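Local coordinates for hypothetical protein SO0799 (Shewanella oneidensis, PDB 1YUD), which is of unknown function but belongs to the DUF985 family of the cupin superfamily, whose members are built round a small beta-barrel, at residues H63-T68 with C115-A120; L67-M72 with C131-G136. One frame throughout, in Å; residues are numbered along the deposited sequence.

Contact 1: residues H63-T68 with C115-A120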
loop_
_atom_site.group_PDB
_atom_site.type_symbol
_atom_site.label_atom_id
_atom_site.label_comp_id
_atom_site.label_asym_id
_atom_site.label_seq_id
_atom_site.Cartn_x
_atom_site.Cartn_y
_atom_site.Cartn_z
ATOM N N HIS A 63 3.857 4.796 -19.014
ATOM C CA HIS A 63 3.035 5.165 -20.163
ATOM C C HIS A 63 1.550 4.792 -20.097
ATOM O O HIS A 63 1.175 3.689 -19.689
ATOM C CB HIS A 63 3.646 4.596 -21.449
ATOM C CG HIS A 63 5.102 4.902 -21.613
ATOM N ND1 HIS A 63 6.094 4.031 -21.216
ATOM C CD2 HIS A 63 5.735 5.988 -22.111
ATOM C CE1 HIS A 63 7.275 4.565 -21.465
ATOM N NE2 HIS A 63 7.085 5.753 -22.008
ATOM N N PHE A 64 0.718 5.740 -20.517
ATOM C CA PHE A 64 -0.718 5.558 -20.537
ATOM C C PHE A 64 -1.101 4.118 -20.846
ATOM O O PHE A 64 -0.609 3.526 -21.810
ATOM C CB PHE A 64 -1.343 6.490 -21.564
ATOM C CG PHE A 64 -1.442 7.911 -21.104
ATOM C CD1 PHE A 64 -0.832 8.936 -21.821
ATOM C CD2 PHE A 64 -2.172 8.233 -19.965
ATOM C CE1 PHE A 64 -0.948 10.271 -21.413
ATOM C CE2 PHE A 64 -2.296 9.557 -19.547
ATOM C CZ PHE A 64 -1.683 10.577 -20.274
ATOM N N HIS A 65 -1.982 3.573 -20.007
ATOM C CA HIS A 65 -2.485 2.201 -20.119
ATOM C C HIS A 65 -3.803 2.107 -19.346
ATOM O O HIS A 65 -4.091 2.937 -18.496
ATOM C CB HIS A 65 -1.465 1.231 -19.526
ATOM C CG HIS A 65 -1.074 1.559 -18.118
ATOM N ND1 HIS A 65 -1.423 0.772 -17.042
ATOM C CD2 HIS A 65 -0.390 2.610 -17.607
ATOM C CE1 HIS A 65 -0.971 1.324 -15.931
ATOM N NE2 HIS A 65 -0.342 2.440 -16.246
ATOM N N ARG A 66 -4.600 1.092 -19.626
ATOM C CA ARG A 66 -5.874 0.960 -18.940
ATOM C C ARG A 66 -6.063 -0.386 -18.247
ATOM O O ARG A 66 -5.695 -1.433 -18.777
ATOM C CB ARG A 66 -7.010 1.183 -19.929
ATOM C CG ARG A 66 -8.384 1.057 -19.335
ATOM C CD ARG A 66 -9.390 0.825 -20.438
ATOM N NE ARG A 66 -9.404 1.906 -21.418
ATOM C CZ ARG A 66 -10.103 1.872 -22.548
ATOM N NH1 ARG A 66 -10.840 0.810 -22.847
ATOM N NH2 ARG A 66 -10.078 2.908 -23.372
ATOM N N LEU A 67 -6.641 -0.344 -17.053
ATOM C CA LEU A 67 -6.890 -1.549 -16.271
ATOM C C LEU A 67 -8.374 -1.883 -16.207
ATOM O O LEU A 67 -9.227 -1.037 -16.464
ATOM C CB LEU A 67 -6.346 -1.376 -14.852
ATOM C CG LEU A 67 -4.862 -1.669 -14.615
ATOM C CD1 LEU A 67 -4.048 -1.372 -15.862
ATOM C CD2 LEU A 67 -4.382 -0.847 -13.419
ATOM N N THR A 68 -8.662 -3.128 -15.854
ATOM C CA THR A 68 -10.024 -3.625 -15.740
ATOM C C THR A 68 -10.468 -3.493 -14.298
ATOM O O THR A 68 -11.652 -3.515 -13.996
ATOM C CB THR A 68 -10.089 -5.105 -16.152
ATOM O OG1 THR A 68 -9.981 -5.203 -17.576
ATOM C CG2 THR A 68 -11.377 -5.747 -15.688
ATOM N N CYS A 115 -10.298 3.644 -16.717
ATOM C CA CYS A 115 -9.729 4.906 -17.162
ATOM C C CYS A 115 -8.281 4.740 -17.637
ATOM O O CYS A 115 -7.532 3.907 -17.106
ATOM C CB CYS A 115 -9.778 5.928 -16.030
ATOM S SG CYS A 115 -8.247 6.049 -15.087
ATOM N N ILE A 116 -7.895 5.536 -18.637
ATOM C CA ILE A 116 -6.536 5.498 -19.180
ATOM C C ILE A 116 -5.663 6.462 -18.391
ATOM O O ILE A 116 -5.947 7.653 -18.330
ATOM C CB ILE A 116 -6.512 5.882 -20.679
ATOM C CG1 ILE A 116 -7.269 4.819 -21.492
ATOM C CG2 ILE A 116 -5.058 6.008 -21.172
ATOM C CD1 ILE A 116 -7.492 5.188 -22.957
ATOM N N PHE A 117 -4.595 5.935 -17.794
ATOM C CA PHE A 117 -3.707 6.735 -16.958
ATOM C C PHE A 117 -2.225 6.372 -17.073
ATOM O O PHE A 117 -1.863 5.305 -17.583
ATOM C CB PHE A 117 -4.122 6.575 -15.494
ATOM C CG PHE A 117 -3.964 5.167 -14.968
ATOM C CD1 PHE A 117 -4.744 4.126 -15.467
ATOM C CD2 PHE A 117 -3.029 4.884 -13.981
ATOM C CE1 PHE A 117 -4.594 2.821 -14.986
ATOM C CE2 PHE A 117 -2.874 3.587 -13.497
ATOM C CZ PHE A 117 -3.656 2.555 -14.000
ATOM N N GLY A 118 -1.389 7.272 -16.557
ATOM C CA GLY A 118 0.047 7.098 -16.565
ATOM C C GLY A 118 0.631 7.968 -15.470
ATOM O O GLY A 118 -0.100 8.681 -14.792
ATOM N N SER A 119 1.941 7.930 -15.278
ATOM C CA SER A 119 2.537 8.742 -14.236
ATOM C C SER A 119 4.011 9.040 -14.466
ATOM O O SER A 119 4.747 8.241 -15.039
ATOM C CB SER A 119 2.370 8.058 -12.885
ATOM O OG SER A 119 3.028 8.788 -11.860
ATOM N N ALA A 120 4.430 10.205 -13.999
ATOM C CA ALA A 120 5.807 10.628 -14.107
ATOM C C ALA A 120 6.217 11.056 -12.711
ATOM O O ALA A 120 5.374 11.154 -11.827
ATOM C CB ALA A 120 5.922 11.799 -15.080
#

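Contact 2: residues L67-M72 with C131-G136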
loop_
_atom_site.group_PDB
_atom_site.type_symbol
_atom_site.label_atom_id
_atom_site.label_comp_id
_atom_site.label_asym_id
_atom_site.label_seq_id
_atom_site.Cartn_x
_atom_site.Cartn_y
_atom_site.Cartn_z
ATOM N N LEU A 67 -6.641 -0.344 -17.053
ATOM C CA LEU A 67 -6.890 -1.549 -16.271
ATOM C C LEU A 67 -8.374 -1.883 -16.207
ATOM O O LEU A 67 -9.227 -1.037 -16.464
ATOM C CB LEU A 67 -6.346 -1.376 -14.852
ATOM C CG LEU A 67 -4.862 -1.669 -14.615
ATOM C CD1 LEU A 67 -4.048 -1.372 -15.862
ATOM C CD2 LEU A 67 -4.382 -0.847 -13.419
ATOM N N THR A 68 -8.662 -3.128 -15.854
ATOM C CA THR A 68 -10.024 -3.625 -15.740
ATOM C C THR A 68 -10.468 -3.493 -14.298
ATOM O O THR A 68 -11.652 -3.515 -13.996
ATOM C CB THR A 68 -10.089 -5.105 -16.152
ATOM O OG1 THR A 68 -9.981 -5.203 -17.576
ATOM C CG2 THR A 68 -11.377 -5.747 -15.688
ATOM N N ALA A 69 -9.506 -3.344 -13.403
ATOM C CA ALA A 69 -9.819 -3.233 -11.995
ATOM C C ALA A 69 -9.182 -1.995 -11.378
ATOM O O ALA A 69 -8.304 -1.370 -11.968
ATOM C CB ALA A 69 -9.356 -4.489 -11.267
ATOM N N ASP A 70 -9.645 -1.625 -10.196
ATOM C CA ASP A 70 -9.091 -0.477 -9.518
ATOM C C ASP A 70 -7.664 -0.787 -9.088
ATOM O O ASP A 70 -7.244 -1.948 -9.047
ATOM C CB ASP A 70 -9.932 -0.140 -8.282
ATOM C CG ASP A 70 -11.262 0.481 -8.634
ATOM O OD1 ASP A 70 -12.069 0.690 -7.705
ATOM O OD2 ASP A 70 -11.488 0.765 -9.830
ATOM N N GLU A 71 -6.915 0.250 -8.749
ATOM C CA GLU A 71 -5.559 0.034 -8.320
ATOM C C GLU A 71 -5.227 1.014 -7.223
ATOM O O GLU A 71 -5.368 2.217 -7.386
ATOM C CB GLU A 71 -4.604 0.209 -9.496
ATOM C CG GLU A 71 -3.218 -0.350 -9.257
ATOM C CD GLU A 71 -2.323 -0.203 -10.474
ATOM O OE1 GLU A 71 -1.737 0.884 -10.678
ATOM O OE2 GLU A 71 -2.224 -1.178 -11.245
HETATM N N MSE A 72 -4.807 0.510 -6.080
HETATM C CA MSE A 72 -4.456 1.419 -5.030
HETATM C C MSE A 72 -2.976 1.742 -5.179
HETATM O O MSE A 72 -2.193 0.929 -5.670
HETATM C CB MSE A 72 -4.784 0.802 -3.670
HETATM C CG MSE A 72 -6.253 1.010 -3.251
HETATM SE SE MSE A 72 -6.700 2.879 -2.879
HETATM C CE MSE A 72 -5.563 3.121 -1.328
ATOM N N CYS A 131 1.617 -0.857 -5.572
ATOM C CA CYS A 131 0.418 -0.899 -6.384
ATOM C C CYS A 131 -0.372 -2.174 -6.131
ATOM O O CYS A 131 0.113 -3.289 -6.321
ATOM C CB CYS A 131 0.766 -0.765 -7.871
ATOM S SG CYS A 131 1.263 0.919 -8.366
HETATM N N MSE A 132 -1.612 -1.974 -5.703
HETATM C CA MSE A 132 -2.537 -3.048 -5.376
HETATM C C MSE A 132 -3.782 -2.953 -6.256
HETATM O O MSE A 132 -4.567 -2.020 -6.115
HETATM C CB MSE A 132 -2.906 -2.926 -3.886
HETATM C CG MSE A 132 -3.777 -4.029 -3.282
HETATM SE SE MSE A 132 -5.667 -3.945 -3.743
HETATM C CE MSE A 132 -5.787 -5.632 -4.653
ATOM N N VAL A 133 -3.939 -3.899 -7.183
ATOM C CA VAL A 133 -5.108 -3.952 -8.072
ATOM C C VAL A 133 -5.962 -5.073 -7.505
ATOM O O VAL A 133 -5.464 -6.173 -7.312
ATOM C CB VAL A 133 -4.714 -4.293 -9.517
ATOM C CG1 VAL A 133 -3.724 -5.408 -9.532
ATOM C CG2 VAL A 133 -5.936 -4.694 -10.294
ATOM N N SER A 134 -7.240 -4.804 -7.248
ATOM C CA SER A 134 -8.104 -5.785 -6.599
ATOM C C SER A 134 -8.329 -7.124 -7.253
ATOM O O SER A 134 -7.707 -8.111 -6.856
ATOM C CB SER A 134 -9.452 -5.174 -6.240
ATOM O OG SER A 134 -9.987 -5.874 -5.131
ATOM N N PRO A 135 -9.247 -7.214 -8.223
ATOM C CA PRO A 135 -9.326 -8.586 -8.739
ATOM C C PRO A 135 -8.016 -8.947 -9.454
ATOM O O PRO A 135 -7.765 -8.480 -10.563
ATOM C CB PRO A 135 -10.526 -8.528 -9.673
ATOM C CG PRO A 135 -11.406 -7.490 -9.005
ATOM C CD PRO A 135 -10.407 -6.412 -8.651
ATOM N N GLY A 136 -7.184 -9.756 -8.797
ATOM C CA GLY A 136 -5.905 -10.176 -9.355
ATOM C C GLY A 136 -5.546 -9.680 -10.746
ATOM O O GLY A 136 -6.252 -9.962 -11.717
#

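Contact 1: residues H63-T68 with C115-A120
Phe117 places its ring between His65 and Leu67, meeting one with a face and the other with an edge. With chi1 at 64°, CG of Phe117 sits between its own backbone N and carbonyl carbon, the crowded position, and the ring swings back toward the neighbouring strand. There the imidazole of His65 lies over part of one face, toward the rim; the centroids of the His65 and Phe117 rings are 4.4 Å apart and the planes are turned by 42°, an oblique pairing. Leu67 comes in at the ring edge, roughly in plane, its CD2 3.5 Å from CZ of Phe117, and the two side chains cross at about a right angle. The backbones beneath are joined as an antiparallel hydrogen-bonded pair: His65 N donates to Phe117 O (3.0 Å), and Phe117 N returns a nearly straight bond of 171° to His65 O (3.1 Å). In this way strand 62-66 is fastened as an outermost strand to one of the two sheets of the cupin barrel. Phe117 points from here toward the other sheet, where it touches Glu71 and Trp73, while His65 also meets the ring of Phe142. Phe64, Arg66 and Ile116 occupy the reverse face. Ile116 crosses Phe64 at about a right angle, CG2 of Ile116 lying 3.8 Å from CB of Phe64, while CD2 of the Phe64 ring reaches over the backbone to within 3.6 Å of Gly118 N. Arg66 leaves its strand with CG anti to the backbone N and then bends at chi3, which brings the guanidinium edge alongside the aliphatic branch of Ile116: Arg66 NE is 3.6 Å from Ile116 CG1, and Arg66 NH2 is 3.5 Å from Ile116 CD1.

Contact 2: residues L67-M72 with C131-G136
Glu71 runs its side chain along the neighbouring strand toward Cys131. An anti chi1 of -164° and an extended chain beyond CG carry the side chain past the Met132 carbonyl, CG lying 3.8 Å from Met132 O. Further out, CD comes 4.1 Å from Cys131 CB, and at the tip OE1 packs 3.8 Å from Cys131 SG while accepting a weak hydrogen bond from the indole NE1 of Trp73. An alanine in place of Glu71 would probably leave the indole N-H of Trp73 without this acceptor and open a gap beside Cys131. Val133 shares the face of Glu71, and its CG2 rests 3.6 Å from Ala69 CB. The same methyl of Ala69 also meets the Pro135 ring, 3.4 Å from its CD. On the reverse face Met72 and Met132, both selenomethionine, touch only near their roots, CB to CB 4.2 Å, before their bent chains diverge. Their backbones form a hydrogen-bonded pair: Met132 N donates to Met72 O (3.0 Å), and Met72 N to Met132 O, though the modelled length of the latter is doubtful. Met132 packs on Met132 of the second subunit. The arrangement is an antiparallel ladder of the cupin barrel, with one face turned inward to Phe117 and the other to the dimer partner.

The centres of contacts 1 and 2 lie about 12 Å apart, one in each of the two sheets of the cupin fold. Along the chain the order is 63-68, 67-72, 115-120, 131-136: the first two segments share Leu67 and Thr68, where the chain leaves strand 62-66 to enter strand 71-76 of the other sheet, and strands 116-121 and 126-133 likewise follow each other. Both crossings therefore bridge the same pair of sheets. The contacts meet directly, Phe117 CE2 packing 4.1 Å from Glu71 OE1 between the sheets. Contact 2 alone also touches the second subunit, so, of the two, it is the one that lies at the subunit interface.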